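CDP-4-keto-6-deoxy-D-glucose-3-dehydrase (Yersinia pseudotuberculosis, PDB 3BB8) probably carries out the pyridoxal-phosphate-dependent C3 dehydration of CDP-4-keto-6-deoxy-D-glucose in lipopolysaccharide sugar biosynthesis, using an aspartate aminotransferase fold. Local coordinates at residues S32-S37 with H419-Y424; E68-E73 with Q302-E307; D322-C327 with F345-T350. The protein carries 1 engineered substitution. All blocks are in the same frame, centred on the assembly; numbering follows the deposited sequence.

Contact 1: S32-S37 with H419-Y424; sequences SVVPPS and HDHLDY
Loose side-chain packing, with no hydrogen bond across it, lays Val34 of an N-terminal loop against His421 and Tyr424 on the first turns of the C-terminal helix 419-432. The segment 32-37 is irregular, part of the loop that leads into helix 43-55, and it comes closest to the helix at Val34, whose CA lies 6.4 Å from the CA of His421. Val34 does most of the touching through one methyl. Its CG1 is anti to the backbone N (chi1 -176°), which leaves CG2 to face the helix. There CG2 meets the edge of the imidazole, near the ring plane, 4.0 Å from His421 ND1, and it approaches the Tyr424 ring obliquely, 4.2 Å from CD2. The valine therefore fits between two side chains one turn apart, and it is buried. Val33 takes part through its carbonyl, a looser approach, its O standing 3.9 Å from His421 ND1, obliquely to the ring. The imidazole also meets the ring of Phe27, while the Tyr424 hydroxyl is hydrogen-bonded to the carbonyl of Ala369. Backbone bonds from Val34 to Lys370 and Gly372 fix the loop beside the residues that follow helix 359-368, and Leu422 turns from the same helical turn onto helix 293-323.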
loop_
_atom_site.group_PDB
_atom_site.type_symbol
_atom_site.label_atom_id
_atom_site.label_comp_id
_atom_site.label_asym_id
_atom_site.label_seq_id
_atom_site.Cartn_x
_atom_site.Cartn_y
_atom_site.Cartn_z
ATOM N N SER A 32 -35.505 3.698 -3.974
ATOM C CA SER A 32 -34.174 4.287 -4.106
ATOM C C SER A 32 -33.515 4.349 -2.735
ATOM O O SER A 32 -34.196 4.497 -1.721
ATOM C CB SER A 32 -34.265 5.710 -4.670
ATOM O OG SER A 32 -34.819 5.720 -5.972
ATOM N N VAL A 33 -32.192 4.240 -2.700
ATOM C CA VAL A 33 -31.476 4.311 -1.431
ATOM C C VAL A 33 -30.829 5.676 -1.253
ATOM O O VAL A 33 -30.645 6.420 -2.217
ATOM C CB VAL A 33 -30.370 3.248 -1.344
ATOM C CG1 VAL A 33 -30.981 1.864 -1.312
ATOM C CG2 VAL A 33 -29.422 3.391 -2.524
ATOM N N VAL A 34 -30.509 6.012 -0.012
ATOM C CA VAL A 34 -29.839 7.271 0.294
ATOM C C VAL A 34 -28.610 6.888 1.115
ATOM O O VAL A 34 -28.620 6.959 2.346
ATOM C CB VAL A 34 -30.727 8.213 1.117
ATOM C CG1 VAL A 34 -30.021 9.540 1.321
ATOM C CG2 VAL A 34 -32.062 8.419 0.411
ATOM N N PRO A 35 -27.536 6.446 0.435
ATOM C CA PRO A 35 -26.303 6.048 1.117
ATOM C C PRO A 35 -25.610 7.212 1.812
ATOM O O PRO A 35 -25.800 8.370 1.445
ATOM C CB PRO A 35 -25.467 5.442 -0.009
ATOM C CG PRO A 35 -25.902 6.211 -1.200
ATOM C CD PRO A 35 -27.402 6.289 -1.024
ATOM N N PRO A 36 -24.806 6.916 2.841
ATOM C CA PRO A 36 -24.097 7.968 3.573
ATOM C C PRO A 36 -22.920 8.524 2.773
ATOM O O PRO A 36 -22.400 9.599 3.073
ATOM C CB PRO A 36 -23.661 7.260 4.856
ATOM C CG PRO A 36 -23.402 5.870 4.381
ATOM C CD PRO A 36 -24.549 5.590 3.432
ATOM N N SER A 37 -22.506 7.792 1.748
ATOM C CA SER A 37 -21.401 8.245 0.917
ATOM C C SER A 37 -21.379 7.461 -0.380
ATOM O O SER A 37 -22.156 6.523 -0.563
ATOM C CB SER A 37 -20.071 8.065 1.653
ATOM O OG SER A 37 -19.815 6.697 1.906
ATOM N N HIS A 419 -32.021 17.022 -3.730
ATOM C CA HIS A 419 -32.937 17.532 -2.717
ATOM C C HIS A 419 -34.079 16.549 -2.480
ATOM O O HIS A 419 -34.637 16.491 -1.389
ATOM C CB HIS A 419 -33.495 18.890 -3.142
ATOM C CG HIS A 419 -32.595 20.036 -2.815
ATOM N ND1 HIS A 419 -31.221 19.931 -2.829
ATOM C CD2 HIS A 419 -32.870 21.318 -2.471
ATOM C CE1 HIS A 419 -30.689 21.097 -2.505
ATOM N NE2 HIS A 419 -31.669 21.956 -2.283
ATOM N N ASP A 420 -34.429 15.773 -3.501
ATOM C CA ASP A 420 -35.496 14.801 -3.340
ATOM C C ASP A 420 -35.034 13.684 -2.419
ATOM O O ASP A 420 -35.839 13.085 -1.699
ATOM C CB ASP A 420 -35.924 14.238 -4.691
ATOM C CG ASP A 420 -36.831 15.189 -5.447
ATOM O OD1 ASP A 420 -36.372 16.288 -5.823
ATOM O OD2 ASP A 420 -38.012 14.841 -5.652
ATOM N N HIS A 421 -33.730 13.412 -2.451
ATOM C CA HIS A 421 -33.123 12.396 -1.603
ATOM C C HIS A 421 -33.219 12.889 -0.165
ATOM O O HIS A 421 -33.747 12.204 0.711
ATOM C CB HIS A 421 -31.641 12.211 -1.963
ATOM C CG HIS A 421 -31.404 11.388 -3.191
ATOM N ND1 HIS A 421 -31.623 10.027 -3.229
ATOM C CD2 HIS A 421 -30.966 11.732 -4.425
ATOM C CE1 HIS A 421 -31.329 9.567 -4.433
ATOM N NE2 HIS A 421 -30.929 10.582 -5.178
ATOM N N LEU A 422 -32.708 14.093 0.061
ATOM C CA LEU A 422 -32.697 14.689 1.384
ATOM C C LEU A 422 -34.084 14.920 1.969
ATOM O O LEU A 422 -34.321 14.623 3.145
ATOM C CB LEU A 422 -31.916 16.001 1.358
ATOM C CG LEU A 422 -30.451 15.884 0.918
ATOM C CD1 LEU A 422 -29.775 17.244 1.038
ATOM C CD2 LEU A 422 -29.727 14.857 1.779
ATOM N N ASP A 423 -34.994 15.459 1.163
ATOM C CA ASP A 423 -36.352 15.707 1.629
ATOM C C ASP A 423 -36.951 14.393 2.117
ATOM O O ASP A 423 -37.640 14.358 3.138
ATOM C CB ASP A 423 -37.207 16.298 0.499
ATOM C CG ASP A 423 -36.957 17.781 0.293
ATOM O OD1 ASP A 423 -37.202 18.278 -0.826
ATOM O OD2 ASP A 423 -36.527 18.457 1.256
ATOM N N TYR A 424 -36.672 13.315 1.389
ATOM C CA TYR A 424 -37.186 12.008 1.762
ATOM C C TYR A 424 -36.633 11.592 3.121
ATOM O O TYR A 424 -37.362 11.059 3.958
ATOM C CB TYR A 424 -36.805 10.956 0.722
ATOM C CG TYR A 424 -37.124 9.548 1.173
ATOM C CD1 TYR A 424 -38.440 9.089 1.214
ATOM C CD2 TYR A 424 -36.116 8.694 1.613
ATOM C CE1 TYR A 424 -38.744 7.812 1.685
ATOM C CE2 TYR A 424 -36.408 7.417 2.086
ATOM C CZ TYR A 424 -37.722 6.985 2.119
ATOM O OH TYR A 424 -38.015 5.727 2.580
#

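Contact 2: E68-E73 with Q302-E307; sequences EKKLGE and QLERIE
Lys70 starts out with CG anti to its backbone N (chi1 -161°) and bends at chi3 (-68°), a course that lays its methylenes along Leu303 and carries the ammonium on toward Glu304. The lysine and the leucine run alongside each other, each pointing to the other's base: Leu303 CD1 sits 3.6 Å from Lys70 CB, and farther out Lys70 CD comes equally near Leu303 CB, at 3.6 Å. The lysine thus spends its aliphatic part on the leucine before its charged end runs out beside Glu304, which is exposed. There NZ lies 3.8 Å from Glu304 CG, a methylene and not the carboxylate; the nearer carboxylate oxygen, Glu304 OE2, is 4.9 Å from Lys70 NZ, too far for a salt bridge, though some electrostatic attraction is likely. Leu303 is the central residue, pointing toward the partner helix. Its second methyl, CD2, meets CD1 of Leu71 at 4.2 Å, the two leucine side chains being roughly perpendicular.

Helices 62-75 and 293-323 run nearly parallel here, their local axes 14° apart in direction and 10.8 Å apart at closest approach, a rather wide spacing bridged by these long side chains. In this aspartate aminotransferase fold the pair lies beside the large mixed sheet: Leu71 also rests on Val80 of strand 79-83, and its side chain is about 13 Å from the bound pyridoxal-5'-phosphate. Leu303 has a further neighbour on helix 62-75, Phe67, and Ile306 and Glu307 touch Tyr74 a little farther along it.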
loop_
_atom_site.group_PDB
_atom_site.type_symbol
_atom_site.label_atom_id
_atom_site.label_comp_id
_atom_site.label_asym_id
_atom_site.label_seq_id
_atom_site.Cartn_x
_atom_site.Cartn_y
_atom_site.Cartn_z
ATOM N N GLU A 68 -0.403 14.874 -8.982
ATOM C CA GLU A 68 0.309 15.462 -7.852
ATOM C C GLU A 68 0.453 16.957 -8.036
ATOM O O GLU A 68 0.450 17.723 -7.063
ATOM C CB GLU A 68 1.686 14.817 -7.675
ATOM C CG GLU A 68 1.632 13.324 -7.369
ATOM C CD GLU A 68 3.010 12.709 -7.161
ATOM O OE1 GLU A 68 3.955 13.087 -7.892
ATOM O OE2 GLU A 68 3.144 11.836 -6.277
ATOM N N LYS A 69 0.567 17.367 -9.297
ATOM C CA LYS A 69 0.711 18.777 -9.630
ATOM C C LYS A 69 -0.585 19.535 -9.388
ATOM O O LYS A 69 -0.600 20.531 -8.673
ATOM C CB LYS A 69 1.122 18.939 -11.096
ATOM C CG LYS A 69 1.368 20.383 -11.522
ATOM C CD LYS A 69 1.559 20.476 -13.032
ATOM C CE LYS A 69 1.864 21.898 -13.486
ATOM N NZ LYS A 69 1.915 21.970 -14.972
ATOM N N LYS A 70 -1.677 19.061 -9.976
ATOM C CA LYS A 70 -2.952 19.749 -9.809
ATOM C C LYS A 70 -3.448 19.767 -8.362
ATOM O O LYS A 70 -4.096 20.724 -7.944
ATOM C CB LYS A 70 -4.027 19.138 -10.716
ATOM C CG LYS A 70 -5.221 20.082 -10.917
ATOM C CD LYS A 70 -6.403 19.423 -11.628
ATOM C CE LYS A 70 -6.107 19.096 -13.082
ATOM N NZ LYS A 70 -7.267 18.411 -13.732
ATOM N N LEU A 71 -3.151 18.716 -7.597
ATOM C CA LEU A 71 -3.586 18.673 -6.205
ATOM C C LEU A 71 -2.777 19.689 -5.420
ATOM O O LEU A 71 -3.309 20.393 -4.560
ATOM C CB LEU A 71 -3.398 17.274 -5.597
ATOM C CG LEU A 71 -3.840 17.141 -4.128
ATOM C CD1 LEU A 71 -5.343 17.431 -4.017
ATOM C CD2 LEU A 71 -3.523 15.743 -3.592
ATOM N N GLY A 72 -1.482 19.761 -5.716
ATOM C CA GLY A 72 -0.634 20.720 -5.032
ATOM C C GLY A 72 -1.149 22.130 -5.274
ATOM O O GLY A 72 -1.079 22.997 -4.394
ATOM N N GLU A 73 -1.670 22.359 -6.476
ATOM C CA GLU A 73 -2.212 23.664 -6.840
ATOM C C GLU A 73 -3.493 23.908 -6.047
ATOM O O GLU A 73 -3.642 24.947 -5.399
ATOM C CB GLU A 73 -2.485 23.722 -8.350
ATOM C CG GLU A 73 -1.240 23.415 -9.184
ATOM C CD GLU A 73 -1.489 23.385 -10.685
ATOM O OE1 GLU A 73 -2.436 22.700 -11.135
ATOM O OE2 GLU A 73 -0.720 24.039 -11.419
ATOM N N GLN A 302 -11.220 13.256 -11.519
ATOM C CA GLN A 302 -11.950 13.672 -10.325
ATOM C C GLN A 302 -11.569 15.088 -9.891
ATOM O O GLN A 302 -12.414 15.853 -9.430
ATOM C CB GLN A 302 -11.665 12.707 -9.160
ATOM C CG GLN A 302 -12.252 11.302 -9.283
ATOM C CD GLN A 302 -13.737 11.242 -8.944
ATOM O OE1 GLN A 302 -14.594 11.531 -9.781
ATOM N NE2 GLN A 302 -14.044 10.872 -7.707
ATOM N N LEU A 303 -10.295 15.436 -10.028
ATOM C CA LEU A 303 -9.833 16.760 -9.624
ATOM C C LEU A 303 -10.568 17.911 -10.310
ATOM O O LEU A 303 -10.609 19.028 -9.794
ATOM C CB LEU A 303 -8.327 16.899 -9.867
ATOM C CG LEU A 303 -7.418 16.407 -8.737
ATOM C CD1 LEU A 303 -5.959 16.563 -9.148
ATOM C CD2 LEU A 303 -7.692 17.207 -7.471
ATOM N N GLU A 304 -11.145 17.652 -11.472
ATOM C CA GLU A 304 -11.865 18.709 -12.157
ATOM C C GLU A 304 -13.149 19.029 -11.387
ATOM O O GLU A 304 -13.517 20.195 -11.219
ATOM C CB GLU A 304 -12.205 18.278 -13.588
ATOM C CG GLU A 304 -10.988 17.970 -14.458
ATOM C CD GLU A 304 -11.367 17.528 -15.867
ATOM O OE1 GLU A 304 -12.068 18.296 -16.564
ATOM O OE2 GLU A 304 -10.965 16.417 -16.278
ATOM N N ARG A 305 -13.798 17.979 -10.888
ATOM C CA ARG A 305 -15.064 18.096 -10.171
ATOM C C ARG A 305 -14.973 18.416 -8.679
ATOM O O ARG A 305 -15.998 18.563 -8.022
ATOM C CB ARG A 305 -15.854 16.797 -10.373
ATOM C CG ARG A 305 -15.732 16.288 -11.804
ATOM C CD ARG A 305 -16.239 14.872 -12.018
ATOM N NE ARG A 305 -17.687 14.811 -12.185
ATOM C CZ ARG A 305 -18.316 13.885 -12.905
ATOM N NH1 ARG A 305 -17.624 12.941 -13.534
ATOM N NH2 ARG A 305 -19.641 13.895 -12.986
ATOM N N ILE A 306 -13.764 18.549 -8.142
ATOM C CA ILE A 306 -13.617 18.812 -6.716
ATOM C C ILE A 306 -14.286 20.096 -6.221
ATOM O O ILE A 306 -14.929 20.096 -5.170
ATOM C CB ILE A 306 -12.126 18.826 -6.295
ATOM C CG1 ILE A 306 -12.007 19.052 -4.785
ATOM C CG2 ILE A 306 -11.379 19.912 -7.040
ATOM C CD1 ILE A 306 -12.643 17.964 -3.948
ATOM N N GLU A 307 -14.139 21.190 -6.965
ATOM C CA GLU A 307 -14.746 22.451 -6.542
ATOM C C GLU A 307 -16.263 22.331 -6.529
ATOM O O GLU A 307 -16.930 22.853 -5.641
ATOM C CB GLU A 307 -14.295 23.589 -7.458
ATOM C CG GLU A 307 -12.819 23.923 -7.287
ATOM C CD GLU A 307 -12.373 25.107 -8.123
ATOM O OE1 GLU A 307 -12.387 24.998 -9.369
ATOM O OE2 GLU A 307 -12.011 26.149 -7.528
#

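Contact 3: D322-C327 with F345-T350; sequences DALQSC and FGFPIT
Near the end of helix 293-323 the chain tightens into a 3-10 segment over 325-327, with Cys327 N bonded to Leu324 O at 3.1 Å, while strand 347-350 passes at a distance, the CA atoms of Leu324 and Ile349 being 10.3 Å apart. Side chains alone span that gap. Leu324 reaches across with CD2, which touches both partners: Phe347 CE2 at 3.7 Å, approached obliquely to the ring, and Ile349 CD1 at 4.0 Å. The leucine and the phenylalanine come from opposing sides and overlap only at their ends.

Phe347 and Ile349 are alternate residues on one face of the central strand in a three-stranded antiparallel sheet, between strands 331-332 and 408-411, and that face is covered by helices. Phe347 CG is anti to its backbone N (chi1 -165°), which places the ring where CE2 meets Leu324; Ile349 CD1 lies at the edge of the same ring, in its plane. All three side chains are buried. The ring of Phe347 also meets Phe317 from helix 293-323, and Phe429 of helix 419-432 packs on both Leu324 and Ile349.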
loop_
_atom_site.group_PDB
_atom_site.type_symbol
_atom_site.label_atom_id
_atom_site.label_comp_id
_atom_site.label_asym_id
_atom_site.label_seq_id
_atom_site.Cartn_x
_atom_site.Cartn_y
_atom_site.Cartn_z
ATOM N N ASP A 322 -31.212 22.563 7.969
ATOM C CA ASP A 322 -32.311 23.509 8.106
ATOM C C ASP A 322 -33.598 22.712 8.257
ATOM O O ASP A 322 -34.375 22.926 9.183
ATOM C CB ASP A 322 -32.402 24.402 6.869
ATOM C CG ASP A 322 -33.574 25.360 6.932
ATOM O OD1 ASP A 322 -33.552 26.272 7.791
ATOM O OD2 ASP A 322 -34.521 25.189 6.132
ATOM N N ALA A 323 -33.805 21.784 7.333
ATOM C CA ALA A 323 -34.978 20.934 7.344
ATOM C C ALA A 323 -35.101 20.103 8.629
ATOM O O ALA A 323 -36.196 19.953 9.176
ATOM C CB ALA A 323 -34.945 20.020 6.142
ATOM N N LEU A 324 -33.980 19.569 9.103
ATOM C CA LEU A 324 -33.950 18.735 10.305
ATOM C C LEU A 324 -34.050 19.520 11.611
ATOM O O LEU A 324 -34.036 18.942 12.698
ATOM C CB LEU A 324 -32.666 17.901 10.317
ATOM C CG LEU A 324 -32.764 16.380 10.214
ATOM C CD1 LEU A 324 -33.866 15.972 9.272
ATOM C CD2 LEU A 324 -31.414 15.836 9.750
ATOM N N GLN A 325 -34.151 20.837 11.516
ATOM C CA GLN A 325 -34.240 21.635 12.726
ATOM C C GLN A 325 -35.550 21.328 13.459
ATOM O O GLN A 325 -35.720 21.673 14.626
ATOM C CB GLN A 325 -34.180 23.117 12.379
ATOM C CG GLN A 325 -33.678 23.969 13.525
ATOM C CD GLN A 325 -32.169 24.035 13.563
ATOM O OE1 GLN A 325 -31.581 24.479 14.546
ATOM N NE2 GLN A 325 -31.532 23.609 12.480
ATOM N N SER A 326 -36.470 20.670 12.763
ATOM C CA SER A 326 -37.764 20.324 13.328
ATOM C C SER A 326 -37.679 19.219 14.374
ATOM O O SER A 326 -38.634 18.984 15.117
ATOM C CB SER A 326 -38.708 19.886 12.217
ATOM O OG SER A 326 -38.199 18.745 11.556
ATOM N N CYS A 327 -36.538 18.539 14.429
ATOM C CA CYS A 327 -36.347 17.461 15.385
ATOM C C CYS A 327 -35.387 17.853 16.502
ATOM O O CYS A 327 -35.033 17.030 17.335
ATOM C CB CYS A 327 -35.814 16.229 14.668
ATOM S SG CYS A 327 -36.806 15.726 13.263
ATOM N N PHE A 345 -17.995 15.907 5.007
ATOM C CA PHE A 345 -17.782 14.554 4.504
ATOM C C PHE A 345 -19.087 13.799 4.694
ATOM O O PHE A 345 -19.510 13.016 3.837
ATOM C CB PHE A 345 -16.653 13.882 5.301
ATOM C CG PHE A 345 -16.448 12.425 4.974
ATOM C CD1 PHE A 345 -17.120 11.436 5.682
ATOM C CD2 PHE A 345 -15.573 12.041 3.963
ATOM C CE1 PHE A 345 -16.924 10.086 5.389
ATOM C CE2 PHE A 345 -15.373 10.694 3.662
ATOM C CZ PHE A 345 -16.049 9.716 4.378
ATOM N N GLY A 346 -19.711 14.052 5.839
ATOM C CA GLY A 346 -20.976 13.425 6.176
ATOM C C GLY A 346 -21.728 14.334 7.127
ATOM O O GLY A 346 -21.210 15.382 7.520
ATOM N N PHE A 347 -22.936 13.933 7.507
ATOM C CA PHE A 347 -23.781 14.721 8.413
ATOM C C PHE A 347 -23.909 14.009 9.766
ATOM O O PHE A 347 -24.710 13.090 9.908
ATOM C CB PHE A 347 -25.165 14.884 7.782
ATOM C CG PHE A 347 -26.010 15.948 8.422
ATOM C CD1 PHE A 347 -25.820 17.291 8.104
ATOM C CD2 PHE A 347 -27.014 15.604 9.323
ATOM C CE1 PHE A 347 -26.621 18.282 8.669
ATOM C CE2 PHE A 347 -27.824 16.582 9.898
ATOM C CZ PHE A 347 -27.630 17.925 9.571
ATOM N N PRO A 348 -23.120 14.424 10.772
ATOM C CA PRO A 348 -23.150 13.814 12.109
ATOM C C PRO A 348 -24.316 14.261 13.008
ATOM O O PRO A 348 -24.568 15.455 13.186
ATOM C CB PRO A 348 -21.798 14.210 12.690
ATOM C CG PRO A 348 -21.622 15.604 12.142
ATOM C CD PRO A 348 -22.057 15.445 10.688
ATOM N N ILE A 349 -24.995 13.279 13.593
ATOM C CA ILE A 349 -26.139 13.528 14.463
ATOM C C ILE A 349 -26.049 12.731 15.759
ATOM O O ILE A 349 -25.799 11.525 15.737
ATOM C CB ILE A 349 -27.453 13.123 13.759
ATOM C CG1 ILE A 349 -27.639 13.960 12.492
ATOM C CG2 ILE A 349 -28.637 13.296 14.712
ATOM C CD1 ILE A 349 -28.722 13.440 11.584
ATOM N N THR A 350 -26.253 13.409 16.884
ATOM C CA THR A 350 -26.253 12.752 18.186
ATOM C C THR A 350 -27.665 12.656 18.755
ATOM O O THR A 350 -28.298 13.671 19.045
ATOM C CB THR A 350 -25.353 13.492 19.192
ATOM O OG1 THR A 350 -23.990 13.432 18.753
ATOM C CG2 THR A 350 -25.466 12.862 20.571
#

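Overall arrangement
From the N terminus, the chain first passes through 32-37, which is met only at the end of the chain by 419-424; contact 1 thus closes a loop of almost the whole chain, and both other contacts fall within it. Contact 2 opens at helix 62-75 and closes, after most of the large mixed sheet has been built, on helix 293-323. Contact 3 follows in series, a short loop-and-strand connection of 17 residues from the end of that same long helix to strand 347-351. Helix 293-323 therefore connects the region of contact 2 with that of contact 3, whose centres are 29 Å apart. Contacts 1 and 3 are neighbours, 13 Å between centres, without touching.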